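Multi-copper Oxidase CueO (Ochrobactrum, PDB 6EVG) oxidises lignin model compounds and lignosulfonate as a laccase-like multicopper oxidase, probably passing the electrons to molecular oxygen. Local coordinates at residues W129-L134 / H489-E494. Sequence-based numbering, arbitrary orientation.
Sequences WFHPHL and HCHVLE. With CU (copper (II) ion), chain B.
Across from His133, the ring of His489 is held at both nitrogens: ND1 donates to Cys490 O (2.8 Å, nearly straight, the acceptor in the ring plane), and NE2 is hydrogen-bonded to NE2 of His439. With its rotation so fixed, His489 offers one face to His133, whose CE1 lies 3.5 Å from His489 NE2. The two ring planes are inclined at 30°, their centres 4.8 Å apart and so offset that little of one ring lies over the other. His133 reaches there with CG anti to the backbone N (chi1 -173°). With an alanine in place of His489, His439 NE2 and Cys490 O would probably lose their partner and the ring of His133 its neighbour. Farther along, His131 NE2 comes in the ring plane to the edge of His491, 3.8 Å from His491 NE2, their planes at 77°; that His131 nitrogen is hydrogen-bonded to His93, while ND1 donates to Pro132 O (2.9 Å). Trp129 sets CZ2 3.9 Å from His491 CE1, and its indole carries His131 CD2 over one face. Beyond His489, Cys490 SG binds copper at 2.2 Å with His434 and His495, and accepts a bond from Val492 N. Two cupredoxin-like domains thus meet through His-X-His and His-Cys-His motifs, the latter joining the type 1 copper to histidines that in other multicopper oxidases bind the trinuclear cluster; here His131 and His489 hydrogen-bond to other histidines.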
loop_
_atom_site.group_PDB
_atom_site.type_symbol
_atom_site.label_atom_id
_atom_site.label_comp_id
_atom_site.label_asym_id
_atom_site.label_seq_id
_atom_site.Cartn_x
_atom_site.Cartn_y
_atom_site.Cartn_z
ATOM N N TRP A 129 -3.754 1.979 4.871
ATOM C CA TRP A 129 -3.039 0.922 5.584
ATOM C C TRP A 129 -1.933 1.530 6.424
ATOM O O TRP A 129 -1.744 2.739 6.439
ATOM C CB TRP A 129 -2.557 -0.192 4.652
ATOM C CG TRP A 129 -1.457 0.181 3.711
ATOM C CD1 TRP A 129 -1.433 1.140 2.746
ATOM C CD2 TRP A 129 -0.230 -0.544 3.574
ATOM N NE1 TRP A 129 -0.253 1.060 2.034
ATOM C CE2 TRP A 129 0.509 0.040 2.548
ATOM C CE3 TRP A 129 0.325 -1.641 4.252
ATOM C CZ2 TRP A 129 1.763 -0.461 2.150
ATOM C CZ3 TRP A 129 1.541 -2.138 3.884
ATOM C CH2 TRP A 129 2.264 -1.546 2.810
ATOM N N PHE A 130 -1.188 0.672 7.128
ATOM C CA PHE A 130 -0.094 1.168 7.956
ATOM C C PHE A 130 0.946 0.111 8.118
ATOM O O PHE A 130 0.650 -1.102 8.079
ATOM C CB PHE A 130 -0.607 1.718 9.323
ATOM C CG PHE A 130 -1.511 0.832 10.082
ATOM C CD1 PHE A 130 -1.046 -0.056 11.036
ATOM C CD2 PHE A 130 -2.897 0.913 9.937
ATOM C CE1 PHE A 130 -1.920 -0.832 11.796
ATOM C CE2 PHE A 130 -3.779 0.105 10.674
ATOM C CZ PHE A 130 -3.275 -0.742 11.592
ATOM N N HIS A 131 2.194 0.546 8.307
ATOM C CA HIS A 131 3.339 -0.366 8.256
ATOM C C HIS A 131 4.562 0.428 8.708
ATOM O O HIS A 131 4.521 1.655 8.750
ATOM C CB HIS A 131 3.515 -0.886 6.825
ATOM C CG HIS A 131 3.697 0.215 5.829
ATOM N ND1 HIS A 131 4.905 0.860 5.633
ATOM C CD2 HIS A 131 2.808 0.863 5.065
ATOM C CE1 HIS A 131 4.721 1.810 4.722
ATOM N NE2 HIS A 131 3.460 1.807 4.331
ATOM N N PRO A 132 5.663 -0.256 8.993
ATOM C CA PRO A 132 6.875 0.482 9.462
ATOM C C PRO A 132 7.434 1.341 8.358
ATOM O O PRO A 132 7.316 1.058 7.157
ATOM C CB PRO A 132 7.859 -0.625 9.822
ATOM C CG PRO A 132 6.970 -1.820 10.119
ATOM C CD PRO A 132 5.876 -1.688 9.110
ATOM N N HIS A 133 8.102 2.408 8.759
ATOM C CA HIS A 133 8.812 3.281 7.833
ATOM C C HIS A 133 10.062 3.734 8.582
ATOM O O HIS A 133 10.003 4.542 9.518
ATOM C CB HIS A 133 7.967 4.467 7.359
ATOM C CG HIS A 133 8.664 5.233 6.285
ATOM N ND1 HIS A 133 8.863 4.709 5.024
ATOM C CD2 HIS A 133 9.276 6.433 6.303
ATOM C CE1 HIS A 133 9.566 5.582 4.318
ATOM N NE2 HIS A 133 9.847 6.636 5.082
ATOM N N LEU A 134 11.199 3.186 8.173
ATOM C CA LEU A 134 12.434 3.304 8.898
ATOM C C LEU A 134 13.570 3.704 7.952
ATOM O O LEU A 134 13.441 3.645 6.727
ATOM C CB LEU A 134 12.751 1.962 9.587
ATOM C CG LEU A 134 11.714 1.532 10.631
ATOM C CD1 LEU A 134 11.927 0.082 11.002
ATOM C CD2 LEU A 134 11.765 2.419 11.852
ATOM N N HIS A 489 9.456 8.560 -1.897
ATOM C CA HIS A 489 10.392 7.475 -2.099
ATOM C C HIS A 489 9.831 6.454 -3.075
ATOM O O HIS A 489 8.649 6.435 -3.362
ATOM C CB HIS A 489 10.761 6.798 -0.743
ATOM C CG HIS A 489 9.585 6.299 0.039
ATOM N ND1 HIS A 489 9.136 5.005 -0.066
ATOM C CD2 HIS A 489 8.786 6.893 0.948
ATOM C CE1 HIS A 489 8.100 4.849 0.762
ATOM N NE2 HIS A 489 7.837 5.993 1.356
ATOM N N CYS A 490 10.716 5.531 -3.447
ATOM C CA CYS A 490 10.311 4.295 -4.101
ATOM C C CYS A 490 9.770 3.368 -3.033
ATOM O O CYS A 490 10.324 3.256 -1.941
ATOM C CB CYS A 490 11.466 3.672 -4.833
ATOM S SG CYS A 490 10.981 2.158 -5.686
ATOM N N HIS A 491 8.683 2.655 -3.367
ATOM C CA HIS A 491 8.074 1.667 -2.503
ATOM C C HIS A 491 8.545 0.217 -2.741
ATOM O O HIS A 491 7.994 -0.686 -2.115
ATOM C CB HIS A 491 6.525 1.788 -2.492
ATOM C CG HIS A 491 5.885 1.585 -1.155
ATOM N ND1 HIS A 491 5.794 0.391 -0.499
ATOM C CD2 HIS A 491 5.344 2.517 -0.313
ATOM C CE1 HIS A 491 5.214 0.610 0.712
ATOM N NE2 HIS A 491 4.914 1.889 0.828
ATOM N N VAL A 492 9.590 0.033 -3.584
ATOM C CA VAL A 492 10.380 -1.185 -3.523
ATOM C C VAL A 492 11.261 -1.032 -2.291
ATOM O O VAL A 492 12.090 -0.151 -2.240
ATOM C CB VAL A 492 11.209 -1.402 -4.822
ATOM C CG1 VAL A 492 12.205 -2.518 -4.650
ATOM C CG2 VAL A 492 10.280 -1.715 -5.961
ATOM N N LEU A 493 10.998 -1.846 -1.284
ATOM C CA LEU A 493 11.549 -1.527 0.035
ATOM C C LEU A 493 13.066 -1.616 0.050
ATOM O O LEU A 493 13.735 -0.857 0.799
ATOM C CB LEU A 493 10.921 -2.420 1.090
ATOM C CG LEU A 493 9.399 -2.303 1.191
ATOM C CD1 LEU A 493 8.911 -3.162 2.351
ATOM C CD2 LEU A 493 8.969 -0.860 1.376
ATOM N N GLU A 494 13.654 -2.510 -0.740
ATOM C CA GLU A 494 15.108 -2.557 -0.871
ATOM C C GLU A 494 15.669 -1.238 -1.406
ATOM O O GLU A 494 16.723 -0.751 -0.939
ATOM C CB GLU A 494 15.513 -3.708 -1.778
ATOM C CG GLU A 494 15.298 -5.065 -1.164
ATOM C CD GLU A 494 13.846 -5.450 -0.923
ATOM O OE1 GLU A 494 13.021 -5.240 -1.855
ATOM O OE2 GLU A 494 13.560 -5.996 0.166
HETATM CU CU CU B . 12.630 1.493 -6.905
#